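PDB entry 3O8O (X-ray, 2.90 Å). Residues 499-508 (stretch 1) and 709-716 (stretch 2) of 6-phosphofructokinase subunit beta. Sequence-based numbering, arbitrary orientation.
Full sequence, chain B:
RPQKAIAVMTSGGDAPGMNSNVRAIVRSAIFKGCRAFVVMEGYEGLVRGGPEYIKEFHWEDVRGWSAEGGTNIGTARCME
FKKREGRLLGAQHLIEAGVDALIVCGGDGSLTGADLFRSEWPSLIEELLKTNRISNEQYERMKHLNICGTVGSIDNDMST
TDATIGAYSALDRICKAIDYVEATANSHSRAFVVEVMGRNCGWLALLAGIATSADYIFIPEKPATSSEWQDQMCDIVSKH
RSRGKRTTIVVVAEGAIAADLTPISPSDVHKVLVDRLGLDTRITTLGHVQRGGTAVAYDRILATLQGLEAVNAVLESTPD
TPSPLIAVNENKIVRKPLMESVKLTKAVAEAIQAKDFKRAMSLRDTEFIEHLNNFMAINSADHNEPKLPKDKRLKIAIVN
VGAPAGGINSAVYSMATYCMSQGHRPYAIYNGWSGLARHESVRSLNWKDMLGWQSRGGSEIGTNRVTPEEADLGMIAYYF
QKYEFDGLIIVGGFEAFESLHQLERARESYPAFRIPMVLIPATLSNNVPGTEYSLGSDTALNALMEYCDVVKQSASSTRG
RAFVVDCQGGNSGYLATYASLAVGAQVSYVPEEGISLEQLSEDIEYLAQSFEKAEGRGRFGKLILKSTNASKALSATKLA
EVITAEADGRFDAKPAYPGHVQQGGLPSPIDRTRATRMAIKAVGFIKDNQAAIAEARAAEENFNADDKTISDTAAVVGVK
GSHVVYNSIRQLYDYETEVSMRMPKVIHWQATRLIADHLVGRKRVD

Stretch 1 499-508: SLHQLERARE
Stretch 2 709-716: TISDTAAV

Contact between the C-terminal end of a helix (499-504, begun earlier in the chain) and a segment far along the same chain, no touching pair being closer than 203 residues in sequence, that leaves a helix at 709-711 and runs through a loop toward a weakly bonded strand at about 715-716; 290 Å² is buried, both sides summed. The closest CA pair is Glu504 with Ala714, CA to CA 6.5 Å. Leu500, Glu504 and Arg507 all direct CA-to-CB toward the second stretch, their spacing of four and three residues being that of one helix face carried into the turn that follows. The helix is held by Leu503 N to Ser499 O (2.8 Å) and Glu504 N to Leu500 O (2.9 Å). Arg505 (phi/psi -82/15) is the first residue to leave helical values, and a type I turn from Glu504 to Arg507, with Arg507 N 2.9 Å from Glu504 O, brings the arginine back to the contact side. In the partner, Asp712 (-58/22) is the first residue off the helix; Thr713 (-113/0) continues the turn, Ala714 N bonding to Ser711 O at 2.8 Å, and only with Ala714 (-118/88) does the chain open out toward the strand.

Arg507 reaches farthest. Its chi1 lies between wells at -124°, followed by chi2 p (68°), chi3 t (171°) and chi4 -69°, which carry the guanidinium to the end of the 709-711 helix. NH2 donates to Thr713 OG1 at 2.8 Å, while NH1 makes a weak bond to Ile710 O at 3.4 Å. Both acceptors lie at the edge of the guanidinium, near its plane, where the N-H groups point; Ala714 CB lies over one face, 4.3 Å from Arg507 NH2. Thr713, chi1 p (44°), sets its hydroxyl back against the helix end: OG1 donates to Ile710 O at 2.5 Å and accepts from Arg507, so hydroxyl and carbonyl form a joint docking site for the arginine.

Ala714 is the apolar centre, its CA-to-CB bond toward the helix. Glu504, chi1 t (-178°) and chi2 m (-78°), packs its aliphatic part on this methyl, CG to Ala714 CB 3.7 Å, and its carboxylate oxygen OE1 comes within 4.0 Å of Ser711 CB, a van der Waals approach. Leu500, chi1 t (180°) and chi2 p (62°), adds CD1 at 4.3 Å from Ala714 CB, and its CD2 lies 3.8 Å from Ala715 O. Ala715 points its CB away, so it meets Leu500 through backbone. Ser711, chi1 off-well at 92°, is turned to its neighbour: OG donates to Asp712 OD2 at 3.0 Å.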

# COMPACT_ATOMS: atom_id res chain seq x y z
N SER B 499 0.74 25.28 -18.91
CA SER B 499 0.44 25.50 -20.32
C SER B 499 0.82 26.93 -20.69
O SER B 499 1.73 27.15 -21.51
CB SER B 499 -1.03 25.24 -20.60
OG SER B 499 -1.31 23.87 -20.50
N LEU B 500 0.12 27.89 -20.09
CA LEU B 500 0.38 29.30 -20.32
C LEU B 500 1.87 29.47 -20.44
O LEU B 500 2.38 29.93 -21.47
CB LEU B 500 -0.08 30.13 -19.13
CG LEU B 500 0.16 31.63 -19.30
CD1 LEU B 500 -0.63 32.09 -20.50
CD2 LEU B 500 -0.26 32.38 -18.08
N HIS B 501 2.58 29.09 -19.39
CA HIS B 501 4.02 29.21 -19.37
C HIS B 501 4.66 28.63 -20.60
O HIS B 501 5.50 29.27 -21.21
CB HIS B 501 4.59 28.54 -18.14
CG HIS B 501 6.04 28.25 -18.26
ND1 HIS B 501 6.52 27.04 -18.71
CD2 HIS B 501 7.13 29.02 -18.01
CE1 HIS B 501 7.84 27.08 -18.74
NE2 HIS B 501 8.23 28.26 -18.32
N GLN B 502 4.28 27.42 -20.98
CA GLN B 502 4.88 26.82 -22.17
C GLN B 502 4.59 27.62 -23.44
O GLN B 502 5.51 28.01 -24.17
CB GLN B 502 4.39 25.38 -22.32
CG GLN B 502 5.02 24.41 -21.33
CD GLN B 502 4.51 22.99 -21.48
OE1 GLN B 502 4.89 22.11 -20.71
NE2 GLN B 502 3.64 22.76 -22.46
N LEU B 503 3.31 27.87 -23.71
CA LEU B 503 2.97 28.62 -24.91
C LEU B 503 3.76 29.92 -25.00
O LEU B 503 4.28 30.24 -26.05
CB LEU B 503 1.47 28.92 -24.97
CG LEU B 503 0.54 27.71 -25.07
CD1 LEU B 503 -0.86 28.19 -25.39
CD2 LEU B 503 1.00 26.76 -26.14
N GLU B 504 3.85 30.65 -23.89
CA GLU B 504 4.56 31.92 -23.88
C GLU B 504 6.03 31.79 -24.21
O GLU B 504 6.54 32.55 -25.03
CB GLU B 504 4.41 32.63 -22.52
CG GLU B 504 5.10 34.00 -22.44
CD GLU B 504 6.62 33.92 -22.25
OE1 GLU B 504 7.31 34.94 -22.44
OE2 GLU B 504 7.14 32.84 -21.89
N ARG B 505 6.75 30.86 -23.60
CA ARG B 505 8.15 30.78 -23.95
C ARG B 505 8.32 30.00 -25.23
O ARG B 505 9.42 29.61 -25.62
CB ARG B 505 9.03 30.27 -22.78
CG ARG B 505 9.07 28.83 -22.42
CD ARG B 505 9.87 27.93 -23.33
NE ARG B 505 10.64 27.01 -22.52
CZ ARG B 505 10.21 25.95 -21.82
NH1 ARG B 505 11.12 25.28 -21.14
NH2 ARG B 505 8.94 25.53 -21.80
N ALA B 506 7.20 29.82 -25.92
CA ALA B 506 7.20 29.14 -27.20
C ALA B 506 6.89 30.24 -28.21
O ALA B 506 6.76 29.98 -29.41
CB ALA B 506 6.11 28.08 -27.24
N ARG B 507 6.78 31.46 -27.69
CA ARG B 507 6.49 32.66 -28.48
C ARG B 507 7.42 32.67 -29.67
O ARG B 507 7.06 32.28 -30.77
CB ARG B 507 6.72 33.92 -27.65
CG ARG B 507 5.53 34.87 -27.54
CD ARG B 507 4.39 34.27 -26.75
NE ARG B 507 3.33 35.23 -26.48
CZ ARG B 507 3.45 36.28 -25.66
NH1 ARG B 507 4.61 36.52 -25.01
NH2 ARG B 507 2.41 37.08 -25.48
N GLU B 508 8.64 33.12 -29.44
CA GLU B 508 9.65 33.15 -30.48
C GLU B 508 9.89 31.67 -30.74
O GLU B 508 10.25 30.93 -29.83
CB GLU B 508 10.85 33.96 -29.91
CG GLU B 508 12.28 33.41 -29.90
CD GLU B 508 12.44 31.98 -29.46
OE1 GLU B 508 12.49 31.68 -28.24
OE2 GLU B 508 12.51 31.14 -30.39
N THR B 709 7.24 44.29 -21.77
CA THR B 709 6.10 44.75 -22.53
C THR B 709 5.41 43.68 -23.38
O THR B 709 4.19 43.74 -23.58
CB THR B 709 6.49 45.93 -23.42
OG1 THR B 709 7.86 45.77 -23.84
CG2 THR B 709 6.32 47.24 -22.65
N ILE B 710 6.18 42.72 -23.90
CA ILE B 710 5.59 41.65 -24.70
C ILE B 710 5.26 40.41 -23.87
O ILE B 710 4.26 39.73 -24.11
CB ILE B 710 6.52 41.25 -25.87
CG1 ILE B 710 7.99 41.25 -25.41
CG2 ILE B 710 6.31 42.18 -27.04
CD1 ILE B 710 8.44 40.03 -24.60
N SER B 711 6.10 40.12 -22.88
CA SER B 711 5.84 38.99 -22.04
C SER B 711 4.54 39.29 -21.28
O SER B 711 3.63 38.46 -21.24
CB SER B 711 7.03 38.74 -21.09
OG SER B 711 6.90 39.40 -19.84
N ASP B 712 4.43 40.50 -20.72
CA ASP B 712 3.26 40.89 -19.94
C ASP B 712 1.91 40.81 -20.64
O ASP B 712 0.96 41.49 -20.23
CB ASP B 712 3.44 42.29 -19.37
CG ASP B 712 4.57 42.36 -18.38
OD1 ASP B 712 4.75 43.45 -17.78
OD2 ASP B 712 5.27 41.34 -18.21
N THR B 713 1.81 40.02 -21.69
CA THR B 713 0.52 39.88 -22.35
C THR B 713 0.09 38.45 -22.12
O THR B 713 -0.97 38.01 -22.57
CB THR B 713 0.62 40.18 -23.86
OG1 THR B 713 1.78 39.54 -24.40
CG2 THR B 713 0.70 41.69 -24.10
N ALA B 714 0.95 37.72 -21.40
CA ALA B 714 0.72 36.32 -21.03
C ALA B 714 0.67 36.33 -19.51
O ALA B 714 1.67 36.15 -18.85
CB ALA B 714 1.85 35.48 -21.49
N ALA B 715 -0.51 36.57 -18.95
CA ALA B 715 -0.65 36.64 -17.50
C ALA B 715 -1.82 35.86 -16.91
O ALA B 715 -2.67 35.34 -17.63
CB ALA B 715 -0.75 38.11 -17.08
N VAL B 716 -1.86 35.81 -15.58
CA VAL B 716 -2.91 35.11 -14.86
C VAL B 716 -3.86 36.14 -14.24
O VAL B 716 -3.41 37.02 -13.50